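Local coordinates for putative glutathione-regulated potassium-efflux system protein KefB (Vibrio parahaemolyticus RIMD 2210633, PDB 3C85) that is probably part of a potassium-efflux antiporter of the CPA2 family, this chain being its nucleotide-binding TrkA-N domain of Rossmann type, at residues 40-52 with 65-79. Numbering follows the deposited sequence.
Sequences AQVLILGMGRIGT and ISLGIEIREEAAQQH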
# COMPACT_ATOMS: atom_id res chain seq x y z
N ALA A 40 0.79 -4.84 -25.17
CA ALA A 40 0.46 -4.56 -23.76
C ALA A 40 -0.89 -5.16 -23.39
O ALA A 40 -1.87 -4.99 -24.13
CB ALA A 40 0.47 -3.04 -23.47
N GLN A 41 -0.94 -5.88 -22.27
CA GLN A 41 -2.15 -6.50 -21.79
C GLN A 41 -2.72 -5.71 -20.60
O GLN A 41 -3.88 -5.89 -20.23
CB GLN A 41 -1.86 -7.91 -21.37
CG GLN A 41 -1.50 -8.84 -22.54
CD GLN A 41 -1.22 -10.24 -22.09
OE1 GLN A 41 -0.06 -10.65 -21.95
NE2 GLN A 41 -2.26 -10.99 -21.89
N VAL A 42 -1.89 -4.84 -20.00
CA VAL A 42 -2.29 -4.01 -18.85
C VAL A 42 -1.98 -2.56 -19.23
O VAL A 42 -0.90 -2.29 -19.72
CB VAL A 42 -1.51 -4.38 -17.54
CG1 VAL A 42 -2.00 -3.53 -16.35
CG2 VAL A 42 -1.69 -5.87 -17.20
N LEU A 43 -2.95 -1.67 -19.06
CA LEU A 43 -2.71 -0.24 -19.19
C LEU A 43 -2.69 0.31 -17.77
O LEU A 43 -3.64 0.08 -17.01
CB LEU A 43 -3.85 0.39 -19.96
CG LEU A 43 -3.76 1.72 -20.64
CD1 LEU A 43 -2.51 1.88 -21.54
CD2 LEU A 43 -5.02 1.77 -21.53
N ILE A 44 -1.61 1.00 -17.38
CA ILE A 44 -1.55 1.57 -16.01
C ILE A 44 -1.65 3.09 -16.13
O ILE A 44 -0.79 3.74 -16.65
CB ILE A 44 -0.28 1.16 -15.25
CG1 ILE A 44 -0.20 -0.39 -15.22
CG2 ILE A 44 -0.26 1.77 -13.83
CD1 ILE A 44 1.05 -0.90 -14.56
N LEU A 45 -2.75 3.65 -15.69
CA LEU A 45 -2.93 5.08 -15.88
C LEU A 45 -2.41 5.80 -14.64
O LEU A 45 -3.07 5.79 -13.58
CB LEU A 45 -4.42 5.37 -16.09
CG LEU A 45 -5.07 4.66 -17.31
CD1 LEU A 45 -6.55 5.01 -17.38
CD2 LEU A 45 -4.35 5.11 -18.58
N GLY A 46 -1.26 6.45 -14.75
CA GLY A 46 -0.68 7.18 -13.60
C GLY A 46 0.52 6.35 -13.26
O GLY A 46 0.37 5.17 -12.94
N MSE A 47 1.71 6.94 -13.36
CA MSE A 47 2.95 6.24 -12.97
C MSE A 47 3.72 7.00 -11.90
O MSE A 47 4.96 7.16 -11.98
CB MSE A 47 3.83 5.96 -14.22
CG MSE A 47 3.25 4.94 -15.12
SE MSE A 47 3.24 3.13 -14.43
CE MSE A 47 5.17 2.85 -14.26
N GLY A 48 2.97 7.49 -10.91
CA GLY A 48 3.55 8.02 -9.64
C GLY A 48 3.93 6.75 -8.90
O GLY A 48 4.01 5.69 -9.53
N ARG A 49 4.13 6.84 -7.60
CA ARG A 49 4.62 5.74 -6.82
C ARG A 49 3.69 4.52 -6.79
O ARG A 49 4.14 3.43 -6.84
CB ARG A 49 5.03 6.20 -5.43
CG ARG A 49 6.23 7.13 -5.43
CD ARG A 49 6.82 7.33 -4.08
NE ARG A 49 7.62 6.19 -3.72
CZ ARG A 49 8.89 6.04 -4.03
NH1 ARG A 49 9.51 6.99 -4.70
NH2 ARG A 49 9.53 4.97 -3.67
N ILE A 50 2.40 4.74 -6.76
CA ILE A 50 1.47 3.60 -6.80
C ILE A 50 1.58 2.82 -8.12
O ILE A 50 1.81 1.57 -8.15
CB ILE A 50 0.01 4.00 -6.48
CG1 ILE A 50 -0.09 4.60 -5.07
CG2 ILE A 50 -0.93 2.77 -6.57
CD1 ILE A 50 -1.47 5.13 -4.77
N GLY A 51 1.40 3.54 -9.22
CA GLY A 51 1.43 2.91 -10.57
C GLY A 51 2.75 2.21 -10.83
O GLY A 51 2.79 1.13 -11.44
N THR A 52 3.83 2.81 -10.34
CA THR A 52 5.17 2.22 -10.48
C THR A 52 5.33 0.92 -9.68
O THR A 52 5.87 -0.06 -10.18
CB THR A 52 6.26 3.22 -10.12
OG1 THR A 52 6.11 4.41 -10.91
CG2 THR A 52 7.65 2.57 -10.35
N ILE A 65 4.34 -6.84 -19.65
CA ILE A 65 2.95 -6.91 -20.11
C ILE A 65 2.21 -5.60 -19.97
O ILE A 65 1.01 -5.51 -20.35
CB ILE A 65 2.17 -7.98 -19.34
CG1 ILE A 65 2.20 -7.72 -17.82
CG2 ILE A 65 2.75 -9.35 -19.65
CD1 ILE A 65 1.05 -8.45 -17.05
N SER A 66 2.90 -4.58 -19.42
CA SER A 66 2.22 -3.33 -19.10
C SER A 66 2.68 -2.13 -19.92
O SER A 66 3.83 -2.08 -20.34
CB SER A 66 2.41 -2.96 -17.61
OG SER A 66 1.95 -3.98 -16.73
N LEU A 67 1.76 -1.17 -20.08
CA LEU A 67 2.05 0.15 -20.66
C LEU A 67 1.56 1.21 -19.66
O LEU A 67 0.38 1.25 -19.32
CB LEU A 67 1.32 0.32 -22.00
CG LEU A 67 1.47 1.71 -22.62
CD1 LEU A 67 2.95 2.04 -22.97
CD2 LEU A 67 0.56 1.83 -23.90
N GLY A 68 2.47 2.07 -19.20
CA GLY A 68 2.13 3.12 -18.25
C GLY A 68 1.85 4.39 -19.03
O GLY A 68 2.47 4.63 -20.05
N ILE A 69 0.85 5.15 -18.57
CA ILE A 69 0.50 6.45 -19.12
C ILE A 69 0.72 7.46 -18.00
O ILE A 69 0.23 7.27 -16.87
CB ILE A 69 -1.00 6.50 -19.60
CG1 ILE A 69 -1.33 5.30 -20.52
CG2 ILE A 69 -1.36 7.91 -20.15
CD1 ILE A 69 -0.45 5.11 -21.74
N GLU A 70 1.48 8.52 -18.28
CA GLU A 70 1.93 9.46 -17.25
C GLU A 70 1.89 10.92 -17.77
O GLU A 70 2.43 11.22 -18.84
CB GLU A 70 3.35 9.04 -16.83
CG GLU A 70 4.06 10.00 -15.86
CD GLU A 70 3.23 10.34 -14.65
OE1 GLU A 70 2.80 9.39 -13.96
OE2 GLU A 70 2.99 11.55 -14.40
N ILE A 71 1.21 11.80 -17.05
CA ILE A 71 1.05 13.19 -17.50
C ILE A 71 2.36 14.00 -17.47
O ILE A 71 2.55 14.93 -18.28
CB ILE A 71 -0.08 13.92 -16.75
CG1 ILE A 71 -0.63 15.07 -17.62
CG2 ILE A 71 0.36 14.33 -15.33
CD1 ILE A 71 -1.92 15.75 -17.08
N ARG A 72 3.25 13.64 -16.55
CA ARG A 72 4.55 14.34 -16.40
C ARG A 72 5.57 13.82 -17.42
O ARG A 72 6.09 12.70 -17.27
CB ARG A 72 5.13 14.16 -14.99
CG ARG A 72 4.25 14.63 -13.79
CD ARG A 72 4.75 14.03 -12.46
NE ARG A 72 4.48 12.59 -12.39
CZ ARG A 72 5.18 11.69 -11.69
NH1 ARG A 72 6.23 12.05 -10.95
NH2 ARG A 72 4.84 10.42 -11.74
N GLU A 73 5.86 14.63 -18.43
CA GLU A 73 6.81 14.26 -19.47
C GLU A 73 8.19 13.87 -18.90
O GLU A 73 8.78 12.86 -19.33
CB GLU A 73 6.93 15.37 -20.53
CG GLU A 73 5.70 15.42 -21.44
CD GLU A 73 5.85 16.34 -22.67
OE1 GLU A 73 6.89 17.01 -22.87
OE2 GLU A 73 4.87 16.37 -23.43
N GLU A 74 8.68 14.63 -17.92
CA GLU A 74 10.00 14.32 -17.36
C GLU A 74 9.95 12.99 -16.58
O GLU A 74 10.88 12.17 -16.68
CB GLU A 74 10.63 15.49 -16.57
CG GLU A 74 10.19 15.62 -15.11
CD GLU A 74 10.93 14.64 -14.14
OE1 GLU A 74 12.13 14.35 -14.34
OE2 GLU A 74 10.29 14.18 -13.16
N ALA A 75 8.84 12.73 -15.86
CA ALA A 75 8.69 11.43 -15.16
C ALA A 75 8.58 10.28 -16.15
O ALA A 75 9.10 9.18 -15.90
CB ALA A 75 7.49 11.43 -14.21
N ALA A 76 7.90 10.52 -17.27
CA ALA A 76 7.75 9.46 -18.29
C ALA A 76 9.12 9.14 -18.91
O ALA A 76 9.47 7.97 -19.08
CB ALA A 76 6.72 9.84 -19.35
N GLN A 77 9.90 10.17 -19.24
CA GLN A 77 11.26 9.98 -19.73
C GLN A 77 12.14 9.24 -18.71
O GLN A 77 12.91 8.33 -19.06
CB GLN A 77 11.89 11.34 -20.08
CG GLN A 77 13.15 11.28 -20.92
CD GLN A 77 13.91 12.60 -20.92
OE1 GLN A 77 13.62 13.49 -20.12
NE2 GLN A 77 14.91 12.71 -21.79
N GLN A 78 12.04 9.64 -17.44
CA GLN A 78 12.81 8.96 -16.40
C GLN A 78 12.42 7.47 -16.33
O GLN A 78 13.30 6.62 -16.34
CB GLN A 78 12.69 9.69 -15.05
CG GLN A 78 13.43 9.05 -13.89
CD GLN A 78 14.94 8.97 -14.09
OE1 GLN A 78 15.56 9.88 -14.68
NE2 GLN A 78 15.55 7.89 -13.59
N HIS A 79 11.12 7.15 -16.36
CA HIS A 79 10.69 5.74 -16.45
C HIS A 79 11.27 4.99 -17.65
O HIS A 79 11.72 3.84 -17.51
CB HIS A 79 9.16 5.64 -16.51
CG HIS A 79 8.50 5.78 -15.18
ND1 HIS A 79 8.80 4.96 -14.12
CD2 HIS A 79 7.50 6.60 -14.77
CE1 HIS A 79 8.04 5.29 -13.09
NE2 HIS A 79 7.23 6.27 -13.46
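Strands 42-45 and 66-70 run parallel, their axes 4.7 Å apart and 21° askew, with Val42, Leu43, Ile44 and Leu45 opposite Ser66, Leu67, Gly68 and Ile69. Backbone bonds alternate between the strands from Leu67 N to Gly46 N, while at the start Ile65 O is bifurcated, taking Gln41 N and Val42 N from opposite faces of its carbonyl plane. On one face of the sheet Leu45 lies alongside Ile69, CD2 to CG1 3.6 Å, and Leu43 CD1 reaches the same CG1. On the other, selenomethionine Met47 curls back, bent at chi2 and chi3, its CG packing directly against the bare CA of Gly68 at 3.8 Å. Met47 CE sits over a face of the His79 ring, 4.1 Å from the centroid, a CH-pi contact. The ring edge meets the backbone: His79 NE2 donates to Met47 O at 2.9 Å, on a lone pair and nearly straight (165°). Glu70 bends at chi2 (51°), bringing OE1 2.7 Å from Met47 N; Arg72 turns NE to OE2 (2.7 Å) and NH2 to OE1, both from above the carboxylate plane, and its backbone N also donates to OE2. The backbone N-H and C=O of Met47 are thus bonded, which should hold the glycine-rich turn of this beta-alpha-beta unit, consistent with a Rossmann GxGxxG loop. Glu70 and Arg72 bind AMP in this protein, though none is bound here; two N-H groups on each carboxylate oxygen probably favour the charged form.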